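Local coordinates for fatty acid amide hydrolase (PDB 6KVR), which probably hydrolyses monocarboxylic acid amides to the carboxylate and ammonium, at residues N452-F462 against L545-V555. Residues are numbered along the deposited sequence; the frame is centred on the assembly and turned at random.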
loop_
_atom_site.group_PDB
_atom_site.type_symbol
_atom_site.label_atom_id
_atom_site.label_comp_id
_atom_site.label_asym_id
_atom_site.label_seq_id
_atom_site.Cartn_x
_atom_site.Cartn_y
_atom_site.Cartn_z
ATOM N N ASN A 452 10.281 6.639 -11.439
ATOM C CA ASN A 452 10.396 5.233 -11.791
ATOM C C ASN A 452 10.628 5.087 -13.291
ATOM O O ASN A 452 11.472 4.293 -13.717
ATOM C CB ASN A 452 9.146 4.483 -11.320
ATOM C CG ASN A 452 9.159 2.997 -11.670
ATOM O OD1 ASN A 452 10.044 2.241 -11.253
ATOM N ND2 ASN A 452 8.140 2.567 -12.409
ATOM N N ASP A 453 9.940 5.901 -14.101
ATOM C CA ASP A 453 10.144 5.870 -15.544
ATOM C C ASP A 453 11.561 6.284 -15.911
ATOM O O ASP A 453 12.102 5.819 -16.920
ATOM C CB ASP A 453 9.171 6.811 -16.243
ATOM C CG ASP A 453 7.747 6.288 -16.246
ATOM O OD1 ASP A 453 7.534 5.091 -15.947
ATOM O OD2 ASP A 453 6.836 7.085 -16.557
ATOM N N PHE A 454 12.157 7.191 -15.133
ATOM C CA PHE A 454 13.532 7.598 -15.393
ATOM C C PHE A 454 14.486 6.423 -15.237
ATOM O O PHE A 454 15.311 6.163 -16.118
ATOM C CB PHE A 454 13.945 8.739 -14.463
ATOM C CG PHE A 454 15.444 8.942 -14.388
ATOM C CD1 PHE A 454 16.134 9.523 -15.445
ATOM C CD2 PHE A 454 16.155 8.540 -13.277
ATOM C CE1 PHE A 454 17.509 9.711 -15.393
ATOM C CE2 PHE A 454 17.537 8.731 -13.207
ATOM C CZ PHE A 454 18.214 9.321 -14.274
HETATM N N MSE A 455 14.385 5.697 -14.125
HETATM C CA MSE A 455 15.273 4.570 -13.892
HETATM C C MSE A 455 14.986 3.330 -14.755
HETATM O O MSE A 455 15.913 2.584 -15.073
HETATM C CB MSE A 455 15.261 4.171 -12.412
HETATM C CG MSE A 455 15.661 5.310 -11.467
HETATM SE SE MSE A 455 15.471 4.857 -9.597
HETATM C CE MSE A 455 16.942 3.575 -9.497
ATOM N N VAL A 456 13.716 3.101 -15.103
ATOM C CA VAL A 456 13.376 1.994 -15.992
ATOM C C VAL A 456 13.879 2.279 -17.403
ATOM O O VAL A 456 14.656 1.501 -17.963
ATOM C CB VAL A 456 11.857 1.736 -15.975
ATOM C CG1 VAL A 456 11.440 0.780 -17.114
ATOM C CG2 VAL A 456 11.427 1.190 -14.621
ATOM N N GLN A 457 13.484 3.423 -17.972
ATOM C CA GLN A 457 13.761 3.751 -19.367
ATOM C C GLN A 457 15.235 4.004 -19.637
ATOM O O GLN A 457 15.671 3.864 -20.784
ATOM C CB GLN A 457 12.959 4.985 -19.789
ATOM C CG GLN A 457 11.477 4.701 -19.984
ATOM C CD GLN A 457 10.652 5.961 -20.145
ATOM O OE1 GLN A 457 9.464 5.900 -20.473
ATOM N NE2 GLN A 457 11.278 7.119 -19.914
ATOM N N ASN A 458 16.003 4.389 -18.621
ATOM C CA ASN A 458 17.423 4.663 -18.768
ATOM C C ASN A 458 18.277 3.576 -18.137
ATOM O O ASN A 458 19.483 3.774 -17.947
ATOM C CB ASN A 458 17.751 6.026 -18.160
ATOM C CG ASN A 458 17.126 7.170 -18.933
ATOM O OD1 ASN A 458 17.557 7.482 -20.040
ATOM N ND2 ASN A 458 16.111 7.807 -18.353
ATOM N N LYS A 459 17.661 2.447 -17.781
ATOM C CA LYS A 459 18.342 1.299 -17.178
ATOM C C LYS A 459 19.260 1.719 -16.031
ATOM O O LYS A 459 20.370 1.199 -15.863
ATOM C CB LYS A 459 19.087 0.501 -18.252
ATOM C CG LYS A 459 18.137 -0.012 -19.349
ATOM C CD LYS A 459 18.777 -1.055 -20.265
ATOM C CE LYS A 459 17.705 -1.920 -20.935
ATOM N NZ LYS A 459 16.530 -1.110 -21.400
ATOM N N VAL A 460 18.776 2.662 -15.220
ATOM C CA VAL A 460 19.482 3.109 -14.021
ATOM C C VAL A 460 19.227 2.120 -12.891
ATOM O O VAL A 460 18.075 1.770 -12.609
ATOM C CB VAL A 460 19.023 4.519 -13.613
ATOM C CG1 VAL A 460 19.779 4.984 -12.359
ATOM C CG2 VAL A 460 19.203 5.497 -14.760
ATOM N N ASP A 461 20.292 1.687 -12.218
ATOM C CA ASP A 461 20.132 0.823 -11.050
ATOM C C ASP A 461 19.899 1.609 -9.756
ATOM O O ASP A 461 19.038 1.228 -8.958
ATOM C CB ASP A 461 21.362 -0.074 -10.868
ATOM C CG ASP A 461 21.587 -1.019 -12.038
ATOM O OD1 ASP A 461 20.785 -1.957 -12.206
ATOM O OD2 ASP A 461 22.580 -0.840 -12.781
ATOM N N PHE A 462 20.661 2.677 -9.510
ATOM C CA PHE A 462 20.581 3.394 -8.234
ATOM C C PHE A 462 20.815 4.880 -8.426
ATOM O O PHE A 462 21.408 5.320 -9.413
ATOM C CB PHE A 462 21.590 2.865 -7.211
ATOM C CG PHE A 462 21.519 1.383 -7.023
ATOM C CD1 PHE A 462 20.508 0.816 -6.254
ATOM C CD2 PHE A 462 22.440 0.549 -7.636
ATOM C CE1 PHE A 462 20.426 -0.564 -6.090
ATOM C CE2 PHE A 462 22.360 -0.835 -7.478
ATOM C CZ PHE A 462 21.349 -1.390 -6.700
ATOM N N LEU A 545 22.026 5.978 -1.110
ATOM C CA LEU A 545 21.839 5.136 -2.289
ATOM C C LEU A 545 20.381 4.676 -2.341
ATOM O O LEU A 545 19.934 3.903 -1.486
ATOM C CB LEU A 545 22.803 3.953 -2.246
ATOM C CG LEU A 545 23.024 3.169 -3.543
ATOM C CD1 LEU A 545 23.982 3.880 -4.494
ATOM C CD2 LEU A 545 23.560 1.803 -3.167
ATOM N N SER A 546 19.637 5.148 -3.337
ATOM C CA SER A 546 18.223 4.829 -3.498
ATOM C C SER A 546 17.998 3.892 -4.684
ATOM O O SER A 546 18.558 4.101 -5.763
ATOM C CB SER A 546 17.400 6.098 -3.715
ATOM O OG SER A 546 17.711 7.056 -2.733
ATOM N N GLY A 547 17.147 2.879 -4.490
ATOM C CA GLY A 547 16.748 1.977 -5.542
ATOM C C GLY A 547 15.271 2.099 -5.881
ATOM O O GLY A 547 14.524 2.854 -5.264
ATOM N N LYS A 548 14.862 1.340 -6.902
ATOM C CA LYS A 548 13.453 1.298 -7.265
ATOM C C LYS A 548 12.630 0.646 -6.149
ATOM O O LYS A 548 13.141 -0.114 -5.321
ATOM C CB LYS A 548 13.252 0.543 -8.584
ATOM C CG LYS A 548 13.589 1.353 -9.836
ATOM C CD LYS A 548 13.883 0.451 -11.033
ATOM C CE LYS A 548 14.551 -0.841 -10.580
ATOM N NZ LYS A 548 15.090 -1.637 -11.721
ATOM N N ARG A 549 11.329 0.947 -6.148
ATOM C CA ARG A 549 10.448 0.518 -5.062
ATOM C C ARG A 549 10.414 -0.999 -4.943
ATOM O O ARG A 549 10.225 -1.708 -5.939
ATOM C CB ARG A 549 9.028 1.050 -5.294
ATOM C CG ARG A 549 8.903 2.550 -5.175
ATOM C CD ARG A 549 7.439 2.962 -5.197
ATOM N NE ARG A 549 6.812 2.815 -3.890
ATOM C CZ ARG A 549 5.551 2.439 -3.711
ATOM N NH1 ARG A 549 4.760 2.153 -4.736
ATOM N NH2 ARG A 549 5.066 2.359 -2.473
ATOM N N TYR A 550 10.590 -1.484 -3.714
ATOM C CA TYR A 550 10.576 -2.899 -3.335
ATOM C C TYR A 550 11.792 -3.665 -3.838
ATOM O O TYR A 550 11.807 -4.896 -3.794
ATOM C CB TYR A 550 9.273 -3.588 -3.764
ATOM C CG TYR A 550 8.137 -2.992 -2.987
ATOM C CD1 TYR A 550 7.954 -3.313 -1.643
ATOM C CD2 TYR A 550 7.302 -2.039 -3.560
ATOM C CE1 TYR A 550 6.943 -2.739 -0.905
ATOM C CE2 TYR A 550 6.286 -1.452 -2.828
ATOM C CZ TYR A 550 6.114 -1.802 -1.504
ATOM O OH TYR A 550 5.107 -1.206 -0.779
ATOM N N PHE A 551 12.825 -2.959 -4.286
ATOM C CA PHE A 551 14.107 -3.582 -4.609
ATOM C C PHE A 551 15.138 -3.333 -3.513
ATOM O O PHE A 551 16.322 -3.127 -3.796
ATOM C CB PHE A 551 14.606 -3.085 -5.963
ATOM C CG PHE A 551 13.847 -3.663 -7.141
ATOM C CD1 PHE A 551 12.542 -3.253 -7.417
ATOM C CD2 PHE A 551 14.432 -4.623 -7.969
ATOM C CE1 PHE A 551 11.834 -3.782 -8.503
ATOM C CE2 PHE A 551 13.727 -5.151 -9.063
ATOM C CZ PHE A 551 12.427 -4.731 -9.329
ATOM N N ASP A 552 14.682 -3.329 -2.250
ATOM C CA ASP A 552 15.558 -3.148 -1.088
ATOM C C ASP A 552 16.747 -4.104 -1.102
ATOM O O ASP A 552 17.851 -3.746 -0.665
ATOM C CB ASP A 552 14.769 -3.370 0.209
ATOM C CG ASP A 552 13.436 -2.642 0.230
ATOM O OD1 ASP A 552 12.568 -2.881 -0.640
ATOM O OD2 ASP A 552 13.256 -1.836 1.149
ATOM N N GLU A 553 16.515 -5.344 -1.530
ATOM C CA GLU A 553 17.567 -6.353 -1.499
ATOM C C GLU A 553 18.739 -5.937 -2.375
ATOM O O GLU A 553 19.897 -6.010 -1.954
ATOM C CB GLU A 553 16.998 -7.707 -1.942
ATOM C CG GLU A 553 15.950 -8.272 -0.970
ATOM C CD GLU A 553 14.503 -7.939 -1.382
ATOM O OE1 GLU A 553 14.250 -6.846 -1.954
ATOM O OE2 GLU A 553 13.610 -8.785 -1.142
ATOM N N GLU A 554 18.449 -5.444 -3.580
ATOM C CA GLU A 554 19.503 -4.954 -4.463
ATOM C C GLU A 554 20.211 -3.737 -3.874
ATOM O O GLU A 554 21.423 -3.568 -4.073
ATOM C CB GLU A 554 18.922 -4.602 -5.838
ATOM C CG GLU A 554 18.660 -5.799 -6.743
ATOM C CD GLU A 554 17.328 -6.478 -6.437
ATOM O OE1 GLU A 554 16.976 -7.473 -7.121
ATOM O OE2 GLU A 554 16.628 -6.006 -5.503
ATOM N N VAL A 555 19.475 -2.875 -3.161
ATOM C CA VAL A 555 20.094 -1.698 -2.559
ATOM C C VAL A 555 21.197 -2.123 -1.604
ATOM O O VAL A 555 22.327 -1.635 -1.683
ATOM C CB VAL A 555 19.049 -0.824 -1.841
ATOM C CG1 VAL A 555 19.759 0.245 -1.014
ATOM C CG2 VAL A 555 18.069 -0.177 -2.846
HETATM O O HOH W 1 10.585 2.735 -8.447
HETATM O O HOH W 2 16.715 -0.336 -13.793
HETATM O O HOH W 3 16.899 -0.378 -8.375
#
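Phe462 turns CG anti to its own carbonyl carbon (chi1 -52°), which lays the ring against the start of helix 552-565. Its CZ comes within 3.4 Å of Glu554 O, and CE1 packs 4.0 Å from Val555 CG2, while Leu545 CD1 meets Phe462 CB from the neighbouring strand. Phenylalanine suits this buried seam because its CB and ring carbons are apolar, for Leu545 and Val555, while its rim of weakly positive C-H groups tolerates Ser546 O at the edge. That oxygen also receives a CA-H...O contact from Phe462 CA, 3.3 Å away.

The bend of selenomethionine Met455 at chi3 (70°) sets CE beside the backbone of Gly547 and Lys548. Its SE lies 4.0 Å from Lys548 CG, the two flexible chains running past each other in opposite directions. Lysine fits here because its aliphatic stem packs on Met455 while NZ gives a hydrogen bond to a water that also donates to Val460 O. Two further waters bridge Asp461 O to Lys548 N and Asn452 OD1 to Arg549 N.

Helix 434-457 ends in a Schellman motif, with Lys459 at positive phi, and the chain then enters strand 462-466, antiparallel to strand 540-546 in the mixed central sheet of the amidase signature fold.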